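Local coordinates for protein uncharacterized HTH-type transcriptional regulator HI_0893 (Haemophilus influenzae, PDB 3QKX) that probably binds regulatory DNA sequences and controls transcription, as other TetR-family transcription factors do, at residues E11-A16 with A38-G43; E54-F59 with E110-F115; R19-E24 with L103-Q108. All blocks are in the same frame, centred on the assembly; numbering follows the deposited sequence.

Contact 1 (E11-A16 with A38-G43)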
loop_
_atom_site.group_PDB
_atom_site.type_symbol
_atom_site.label_atom_id
_atom_site.label_comp_id
_atom_site.label_asym_id
_atom_site.label_seq_id
_atom_site.Cartn_x
_atom_site.Cartn_y
_atom_site.Cartn_z
ATOM N N GLU A 11 2.290 -5.762 -26.009
ATOM C CA GLU A 11 1.686 -6.375 -24.817
ATOM C C GLU A 11 2.374 -7.719 -24.361
ATOM O O GLU A 11 2.430 -8.067 -23.253
ATOM C CB GLU A 11 0.171 -6.586 -25.028
ATOM C CG GLU A 11 -0.602 -7.164 -23.795
ATOM C CD GLU A 11 -0.396 -6.365 -22.514
ATOM O OE1 GLU A 11 -0.373 -5.112 -22.578
ATOM O OE2 GLU A 11 -0.277 -6.989 -21.438
ATOM N N GLN A 12 2.852 -8.416 -25.456
ATOM C CA GLN A 12 3.724 -9.571 -25.253
ATOM C C GLN A 12 4.927 -9.176 -24.397
ATOM O O GLN A 12 5.238 -9.841 -23.429
ATOM C CB GLN A 12 4.176 -10.131 -26.612
ATOM C CG GLN A 12 4.776 -11.534 -26.571
ATOM C CD GLN A 12 5.124 -12.048 -27.964
ATOM O OE1 GLN A 12 4.379 -11.833 -28.911
ATOM N NE2 GLN A 12 6.265 -12.731 -28.087
ATOM N N ILE A 13 5.552 -8.055 -24.731
ATOM C CA ILE A 13 6.701 -7.553 -23.982
ATOM C C ILE A 13 6.285 -7.014 -22.603
ATOM O O ILE A 13 6.973 -7.266 -21.606
ATOM C CB ILE A 13 7.482 -6.480 -24.789
ATOM C CG1 ILE A 13 8.156 -7.127 -26.021
ATOM C CG2 ILE A 13 8.543 -5.816 -23.939
ATOM C CD1 ILE A 13 8.477 -6.144 -27.178
ATOM N N PHE A 14 5.155 -6.311 -22.532
ATOM C CA PHE A 14 4.715 -5.743 -21.257
ATOM C C PHE A 14 4.370 -6.845 -20.247
ATOM O O PHE A 14 4.779 -6.781 -19.097
ATOM C CB PHE A 14 3.512 -4.800 -21.438
ATOM C CG PHE A 14 3.820 -3.515 -22.187
ATOM C CD1 PHE A 14 4.990 -2.792 -21.961
ATOM C CD2 PHE A 14 2.887 -2.997 -23.073
ATOM C CE1 PHE A 14 5.239 -1.620 -22.647
ATOM C CE2 PHE A 14 3.128 -1.810 -23.764
ATOM C CZ PHE A 14 4.297 -1.118 -23.546
ATOM N N SER A 15 3.631 -7.852 -20.707
ATOM C CA SER A 15 3.356 -9.058 -19.934
ATOM C C SER A 15 4.628 -9.666 -19.343
ATOM O O SER A 15 4.650 -10.069 -18.195
ATOM C CB SER A 15 2.658 -10.090 -20.832
ATOM O OG SER A 15 2.648 -11.384 -20.241
ATOM N N ALA A 16 5.671 -9.748 -20.160
ATOM C CA ALA A 16 6.957 -10.269 -19.725
ATOM C C ALA A 16 7.651 -9.331 -18.757
ATOM O O ALA A 16 8.386 -9.779 -17.916
ATOM C CB ALA A 16 7.873 -10.548 -20.966
ATOM N N ALA A 38 10.136 -12.504 -23.131
ATOM C CA ALA A 38 9.014 -12.262 -24.051
ATOM C C ALA A 38 9.013 -13.168 -25.285
ATOM O O ALA A 38 8.024 -13.188 -26.007
ATOM C CB ALA A 38 8.980 -10.785 -24.474
ATOM N N ASN A 39 10.109 -13.908 -25.527
ATOM C CA ASN A 39 10.268 -14.720 -26.739
ATOM C C ASN A 39 10.296 -13.825 -28.005
ATOM O O ASN A 39 9.665 -14.125 -29.016
ATOM C CB ASN A 39 9.170 -15.809 -26.807
ATOM C CG ASN A 39 9.636 -17.102 -27.500
ATOM O OD1 ASN A 39 10.597 -17.116 -28.288
ATOM N ND2 ASN A 39 8.945 -18.200 -27.198
ATOM N N VAL A 40 11.032 -12.718 -27.910
ATOM C CA VAL A 40 11.286 -11.839 -29.026
ATOM C C VAL A 40 12.789 -11.662 -29.208
ATOM O O VAL A 40 13.540 -11.724 -28.245
ATOM C CB VAL A 40 10.620 -10.452 -28.846
ATOM C CG1 VAL A 40 9.139 -10.597 -28.734
ATOM C CG2 VAL A 40 11.173 -9.754 -27.666
ATOM N N ALA A 41 13.214 -11.452 -30.448
ATOM C CA ALA A 41 14.611 -11.217 -30.760
ATOM C C ALA A 41 15.097 -9.929 -30.139
ATOM O O ALA A 41 14.356 -8.953 -30.105
ATOM C CB ALA A 41 14.799 -11.150 -32.289
ATOM N N ALA A 42 16.352 -9.907 -29.696
ATOM C CA ALA A 42 16.992 -8.664 -29.217
ATOM C C ALA A 42 16.708 -7.455 -30.139
ATOM O O ALA A 42 16.368 -6.361 -29.676
ATOM C CB ALA A 42 18.514 -8.870 -29.054
ATOM N N GLY A 43 16.807 -7.676 -31.438
ATOM C CA GLY A 43 16.440 -6.663 -32.411
ATOM C C GLY A 43 15.032 -6.120 -32.276
ATOM O O GLY A 43 14.817 -4.938 -32.489
#

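Contact 2 (E54-F59 with E110-F115)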
loop_
_atom_site.group_PDB
_atom_site.type_symbol
_atom_site.label_atom_id
_atom_site.label_comp_id
_atom_site.label_asym_id
_atom_site.label_seq_id
_atom_site.Cartn_x
_atom_site.Cartn_y
_atom_site.Cartn_z
ATOM N N GLU A 54 12.436 4.301 -21.892
ATOM C CA GLU A 54 11.251 4.472 -22.750
ATOM C C GLU A 54 10.299 3.272 -22.623
ATOM O O GLU A 54 9.077 3.447 -22.653
ATOM C CB GLU A 54 11.644 4.704 -24.229
ATOM C CG GLU A 54 10.614 5.516 -25.037
ATOM N N LEU A 55 10.868 2.072 -22.454
ATOM C CA LEU A 55 10.092 0.863 -22.150
ATOM C C LEU A 55 9.257 1.039 -20.894
ATOM O O LEU A 55 8.041 0.910 -20.936
ATOM C CB LEU A 55 11.012 -0.361 -21.987
ATOM C CG LEU A 55 10.347 -1.746 -22.017
ATOM C CD1 LEU A 55 11.327 -2.818 -22.547
ATOM C CD2 LEU A 55 9.822 -2.144 -20.665
ATOM N N LEU A 56 9.906 1.344 -19.781
ATOM C CA LEU A 56 9.197 1.463 -18.503
ATOM C C LEU A 56 8.183 2.633 -18.460
ATOM O O LEU A 56 7.183 2.539 -17.757
ATOM C CB LEU A 56 10.191 1.560 -17.346
ATOM C CG LEU A 56 11.129 0.361 -17.104
ATOM C CD1 LEU A 56 11.943 0.605 -15.827
ATOM C CD2 LEU A 56 10.401 -0.961 -17.008
ATOM N N GLU A 57 8.428 3.699 -19.233
ATOM C CA GLU A 57 7.437 4.778 -19.416
ATOM C C GLU A 57 6.141 4.252 -20.018
ATOM O O GLU A 57 5.069 4.434 -19.441
ATOM C CB GLU A 57 7.974 5.916 -20.310
ATOM C CG GLU A 57 9.048 6.807 -19.668
ATOM C CD GLU A 57 9.023 8.256 -20.173
ATOM O OE1 GLU A 57 8.050 8.986 -19.870
ATOM O OE2 GLU A 57 9.994 8.672 -20.845
ATOM N N GLN A 58 6.244 3.609 -21.178
ATOM C CA GLN A 58 5.065 3.067 -21.874
ATOM C C GLN A 58 4.372 1.979 -21.043
ATOM O O GLN A 58 3.138 1.890 -21.044
ATOM C CB GLN A 58 5.436 2.530 -23.266
ATOM C CG GLN A 58 5.750 3.629 -24.294
ATOM C CD GLN A 58 6.060 3.075 -25.697
ATOM O OE1 GLN A 58 5.415 2.125 -26.170
ATOM N NE2 GLN A 58 7.048 3.678 -26.369
ATOM N N PHE A 59 5.168 1.176 -20.334
ATOM C CA PHE A 59 4.652 0.164 -19.428
ATOM C C PHE A 59 3.780 0.785 -18.344
ATOM O O PHE A 59 2.689 0.290 -18.072
ATOM C CB PHE A 59 5.814 -0.596 -18.796
ATOM C CG PHE A 59 5.398 -1.628 -17.774
ATOM C CD1 PHE A 59 4.902 -2.860 -18.171
ATOM C CD2 PHE A 59 5.540 -1.379 -16.426
ATOM C CE1 PHE A 59 4.555 -3.831 -17.236
ATOM C CE2 PHE A 59 5.181 -2.337 -15.485
ATOM C CZ PHE A 59 4.692 -3.569 -15.898
ATOM N N GLU A 110 5.296 2.421 -8.279
ATOM C CA GLU A 110 5.473 3.846 -7.906
ATOM C C GLU A 110 6.878 4.407 -8.189
ATOM O O GLU A 110 7.034 5.620 -8.323
ATOM C CB GLU A 110 5.102 4.082 -6.441
ATOM C CG GLU A 110 3.597 4.099 -6.197
ATOM C CD GLU A 110 3.229 4.026 -4.709
ATOM O OE1 GLU A 110 4.107 4.310 -3.852
ATOM O OE2 GLU A 110 2.061 3.681 -4.403
ATOM N N SER A 111 7.878 3.529 -8.309
ATOM C CA SER A 111 9.221 3.925 -8.781
ATOM C C SER A 111 9.326 4.207 -10.304
ATOM O O SER A 111 10.365 4.700 -10.761
ATOM C CB SER A 111 10.259 2.858 -8.399
ATOM O OG SER A 111 10.286 2.641 -7.000
ATOM N N LEU A 112 8.281 3.889 -11.083
ATOM C CA LEU A 112 8.327 4.077 -12.542
ATOM C C LEU A 112 8.231 5.564 -12.916
ATOM O O LEU A 112 7.504 6.311 -12.258
ATOM C CB LEU A 112 7.183 3.318 -13.236
ATOM C CG LEU A 112 7.172 1.785 -13.171
ATOM C CD1 LEU A 112 5.847 1.246 -13.688
ATOM C CD2 LEU A 112 8.320 1.214 -13.956
ATOM N N PRO A 113 8.950 5.989 -13.982
ATOM C CA PRO A 113 8.765 7.335 -14.529
ATOM C C PRO A 113 7.544 7.386 -15.474
ATOM O O PRO A 113 7.612 6.777 -16.531
ATOM C CB PRO A 113 10.067 7.577 -15.315
ATOM C CG PRO A 113 10.556 6.229 -15.703
ATOM C CD PRO A 113 9.994 5.235 -14.716
ATOM N N ASN A 114 6.434 8.065 -15.146
ATOM C CA ASN A 114 6.190 8.825 -13.914
ATOM C C ASN A 114 4.842 8.408 -13.315
ATOM O O ASN A 114 3.789 8.825 -13.802
ATOM C CB ASN A 114 6.191 10.332 -14.211
ATOM C CG ASN A 114 7.454 10.793 -14.914
ATOM O OD1 ASN A 114 8.514 10.894 -14.304
ATOM N ND2 ASN A 114 7.338 11.092 -16.199
ATOM N N PHE A 115 4.874 7.577 -12.267
ATOM C CA PHE A 115 3.641 7.190 -11.528
ATOM C C PHE A 115 3.049 8.371 -10.713
ATOM O O PHE A 115 1.905 8.295 -10.234
ATOM C CB PHE A 115 3.906 5.974 -10.610
ATOM C CG PHE A 115 2.660 5.208 -10.225
#

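Contact 3 (R19-E24 with L103-Q108)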
loop_
_atom_site.group_PDB
_atom_site.type_symbol
_atom_site.label_atom_id
_atom_site.label_comp_id
_atom_site.label_asym_id
_atom_site.label_seq_id
_atom_site.Cartn_x
_atom_site.Cartn_y
_atom_site.Cartn_z
ATOM N N ARG A 19 6.386 -10.133 -15.298
ATOM C CA ARG A 19 6.956 -11.379 -14.764
ATOM C C ARG A 19 8.370 -11.205 -14.238
ATOM O O ARG A 19 8.662 -11.601 -13.124
ATOM C CB ARG A 19 6.945 -12.483 -15.825
ATOM C CG ARG A 19 5.555 -12.983 -16.177
ATOM C CD ARG A 19 5.612 -14.204 -17.102
ATOM N NE ARG A 19 4.771 -13.964 -18.271
ATOM C CZ ARG A 19 5.184 -13.706 -19.522
ATOM N NH1 ARG A 19 6.478 -13.749 -19.883
ATOM N NH2 ARG A 19 4.266 -13.454 -20.450
ATOM N N LEU A 20 9.237 -10.602 -15.043
ATOM C CA LEU A 20 10.638 -10.390 -14.654
ATOM C C LEU A 20 10.706 -9.414 -13.459
ATOM O O LEU A 20 11.567 -9.552 -12.575
ATOM C CB LEU A 20 11.485 -9.908 -15.854
ATOM C CG LEU A 20 12.966 -10.309 -15.912
HETATM N N MSE A 21 9.746 -8.495 -13.379
HETATM C CA MSE A 21 9.649 -7.599 -12.223
HETATM C C MSE A 21 9.177 -8.320 -10.946
HETATM O O MSE A 21 9.614 -7.983 -9.854
HETATM C CB MSE A 21 8.717 -6.425 -12.540
HETATM C CG MSE A 21 8.947 -5.219 -11.677
HETATM SE SE MSE A 21 7.612 -3.885 -11.979
HETATM C CE MSE A 21 7.982 -3.464 -13.814
ATOM N N ALA A 22 8.265 -9.280 -11.090
ATOM C CA ALA A 22 7.736 -10.025 -9.960
ATOM C C ALA A 22 8.746 -11.061 -9.420
ATOM O O ALA A 22 8.844 -11.256 -8.201
ATOM C CB ALA A 22 6.429 -10.696 -10.346
ATOM N N ARG A 23 9.514 -11.692 -10.314
ATOM C CA ARG A 23 10.454 -12.763 -9.910
ATOM C C ARG A 23 11.828 -12.240 -9.446
ATOM O O ARG A 23 12.271 -12.548 -8.322
ATOM C CB ARG A 23 10.636 -13.766 -11.051
ATOM C CG ARG A 23 9.352 -14.516 -11.400
ATOM C CD ARG A 23 9.616 -15.680 -12.346
ATOM N NE ARG A 23 8.485 -15.886 -13.270
ATOM C CZ ARG A 23 8.553 -16.525 -14.450
ATOM N NH1 ARG A 23 9.703 -17.053 -14.903
ATOM N NH2 ARG A 23 7.457 -16.640 -15.195
ATOM N N GLU A 24 12.498 -11.488 -10.321
ATOM C CA GLU A 24 13.689 -10.717 -9.964
ATOM C C GLU A 24 13.209 -9.309 -9.601
ATOM O O GLU A 24 12.006 -9.052 -9.617
ATOM C CB GLU A 24 14.659 -10.669 -11.146
ATOM C CG GLU A 24 15.014 -12.050 -11.736
ATOM C CD GLU A 24 15.834 -11.957 -13.013
ATOM O OE1 GLU A 24 15.275 -11.580 -14.072
ATOM O OE2 GLU A 24 17.033 -12.280 -12.964
ATOM N N LEU A 103 -0.350 -7.817 -8.619
ATOM C CA LEU A 103 -0.407 -7.507 -7.186
ATOM C C LEU A 103 1.003 -7.323 -6.570
ATOM O O LEU A 103 1.217 -6.367 -5.835
ATOM C CB LEU A 103 -1.222 -8.582 -6.433
ATOM C CG LEU A 103 -1.363 -8.451 -4.928
ATOM C CD1 LEU A 103 -2.226 -7.246 -4.587
ATOM C CD2 LEU A 103 -1.928 -9.751 -4.348
ATOM N N SER A 104 1.947 -8.209 -6.887
ATOM C CA SER A 104 3.331 -8.056 -6.409
ATOM C C SER A 104 3.946 -6.744 -6.853
ATOM O O SER A 104 4.608 -6.072 -6.079
ATOM C CB SER A 104 4.231 -9.175 -6.923
ATOM O OG SER A 104 3.787 -10.440 -6.504
ATOM N N ASN A 105 3.748 -6.394 -8.111
ATOM C CA ASN A 105 4.408 -5.221 -8.667
ATOM C C ASN A 105 3.753 -3.875 -8.283
ATOM O O ASN A 105 4.404 -2.839 -8.402
ATOM C CB ASN A 105 4.549 -5.367 -10.190
ATOM C CG ASN A 105 5.437 -6.532 -10.575
ATOM O OD1 ASN A 105 6.321 -6.917 -9.826
ATOM N ND2 ASN A 105 5.205 -7.097 -11.755
ATOM N N LEU A 106 2.505 -3.892 -7.793
ATOM C CA LEU A 106 1.831 -2.664 -7.309
ATOM C C LEU A 106 2.757 -1.707 -6.540
ATOM O O LEU A 106 2.759 -0.492 -6.779
ATOM C CB LEU A 106 0.663 -3.013 -6.392
ATOM C CG LEU A 106 -0.678 -3.433 -6.982
ATOM C CD1 LEU A 106 -1.661 -3.740 -5.838
ATOM C CD2 LEU A 106 -1.239 -2.372 -7.887
ATOM N N LYS A 107 3.537 -2.262 -5.617
ATOM C CA LYS A 107 4.415 -1.455 -4.781
ATOM C C LYS A 107 5.538 -0.871 -5.648
ATOM O O LYS A 107 5.695 0.359 -5.752
ATOM C CB LYS A 107 4.977 -2.307 -3.634
ATOM C CG LYS A 107 3.883 -2.853 -2.673
ATOM N N GLN A 108 6.260 -1.761 -6.327
ATOM C CA GLN A 108 7.344 -1.358 -7.233
ATOM C C GLN A 108 6.927 -0.425 -8.401
ATOM O O GLN A 108 7.781 0.245 -8.965
ATOM C CB GLN A 108 8.054 -2.595 -7.799
ATOM C CG GLN A 108 8.917 -3.354 -6.803
ATOM C CD GLN A 108 9.557 -4.584 -7.426
ATOM O OE1 GLN A 108 10.762 -4.621 -7.671
ATOM N NE2 GLN A 108 8.746 -5.595 -7.697
#

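Contact 1 (E11-A16 with A38-G43)
The carbonyl oxygen of A38 accepts a hydrogen bond from Q12 NE2, and the measured geometry leaves little doubt about it: NE2 lies 2.8 Å from A38 O, and the angle at the hydrogen is 173°. The donor stands nearly along the C=O axis (163° at the oxygen), and that oxygen also lies in the plane of the Q12 amide. The side chain reaches this place because CG is anti to the backbone N (chi1 -165°) and the chain is extended beyond it, carrying the amide across from helix 6-23. The same nitrogen packs against V40, 3.6 Å from its CG1, where the two side chains meet tip to tip. Deeper in, the contact becomes apolar. The methyl of A38 sits between two residues one turn apart on helix 6-23, with A38 CB 3.7 Å from A16 CB and 4.1 Å from I13 CG1. V40 adds its second branch, its CG2 coming within 4.3 Å of I13 CG1. With small side chains at both positions, the backbones come close, the CA atoms of A16 and A38 being 5.2 Å apart. The carbonyl gripped by Q12 belongs to the last residue of helix 31-38, a helix end where partial negative charge is expected, which would favour an N-H donor. N39 then takes a positive phi and closes a Schellman motif, and the chain runs through V40 to A41, the N-cap of helix 42-48. Helix 31-38, this short turn and helix 42-48 together form the predicted helix-turn-helix, and the packing of its turn against the first helix of the domain is characteristic of the three-helix DNA-binding domain of TetR-family regulators.

Contact 2 (E54-F59 with E110-F115)
L112 puts its two methyls on two residues of helix 52-72, L56 and F59. Its CD2 packs 3.9 Å from L56 CB, the two leucine side chains crossing at about a right angle, while its CD1 approaches F59 CD2 to 3.8 Å. That methyl lies near the plane of the phenyl ring, so it meets the ring's edge. F59 CG is anti to the backbone N (chi1 177°), and the ring beyond it comes nearer the loop than its CB does. Next along the loop, P113 O faces E57: it is 3.5 Å from E57 CG, and E57 CA makes a CA-H...O contact with it, also 3.5 Å, with 153° at the hydrogen. The arrangement joins the DNA-binding domain, through the helix that leads out of it, to the C-terminal domain typical of TetR regulators, here by the loop that follows helix 100-109. Within the loop, F115 N donates to L112 O at 2.9 Å, and the peptide between P113 and N114 is modelled as cis. Behind the first shell, L56 rests on L26 and L29, and F59 is backed by T17 and D18 of helix 6-23.

Contact 3 (R19-E24 with L103-Q108)
M21, modelled as selenomethionine, lies across N105 where the first helix of the DNA-binding domain meets helix 100-109 of the C-terminal domain, an interdomain interface of the two-domain TetR architecture. The short segments 19-23 and 103-108 cross at 82°, their axes 9.1 Å apart at closest approach, so the contact is confined to a few side chains. Starting at CB, M21 meets the end of the N105 amide, with CB 3.7 Å from both OD1 and ND2. CG, anti to the backbone N (chi1 -158°), continues past the same group at 3.6 Å from N105 OD1. SE lies 3.7 Å from the amide carbon N105 CG and also touches N105 CB, and the bend at chi3 places CE. The amide of the buried N105 has its strongest polar partner outside the segments: ND2 donates to D18 O, one turn earlier on the helix of M21. N105 OD1 comes within 3.3 Å of A22 N, but the angle is too poor for a hydrogen bond. One polar link does span the segments. Q108, extended beyond CG, brings NE2 to M21 O at 3.3 Å with 157° at the hydrogen, a weak bond by its length. The other end of that amide is also used, since Q108 OE1 accepts from L26 N just past the helix end; two partners on different atoms, one of them weak, would limit its rotation. A22 CB, the methyl of a partly exposed residue, lies 4.3 Å from S104 CB.

In the fold
Contacts 1 and 3 both use helix 6-23, and their centres are about 16 Å apart: the earlier part of the helix packs on the turn of the predicted helix-turn-helix, the later part on the C-terminal domain. Contact 2 lies about 13 Å, centre to centre, from contact 3 and about 17 Å from contact 1. F59 of contact 2 touches a segment of each of the others: its CE2 is 3.5 Å from M21 CE, and its CE1 is 3.5 Å from F14 O. Contacts 2 and 3 both join the DNA-binding domain to the C-terminal domain, whereas contact 1 is internal to the former. K107, on segment 103-108 of contact 3, packs on K107 of the second subunit.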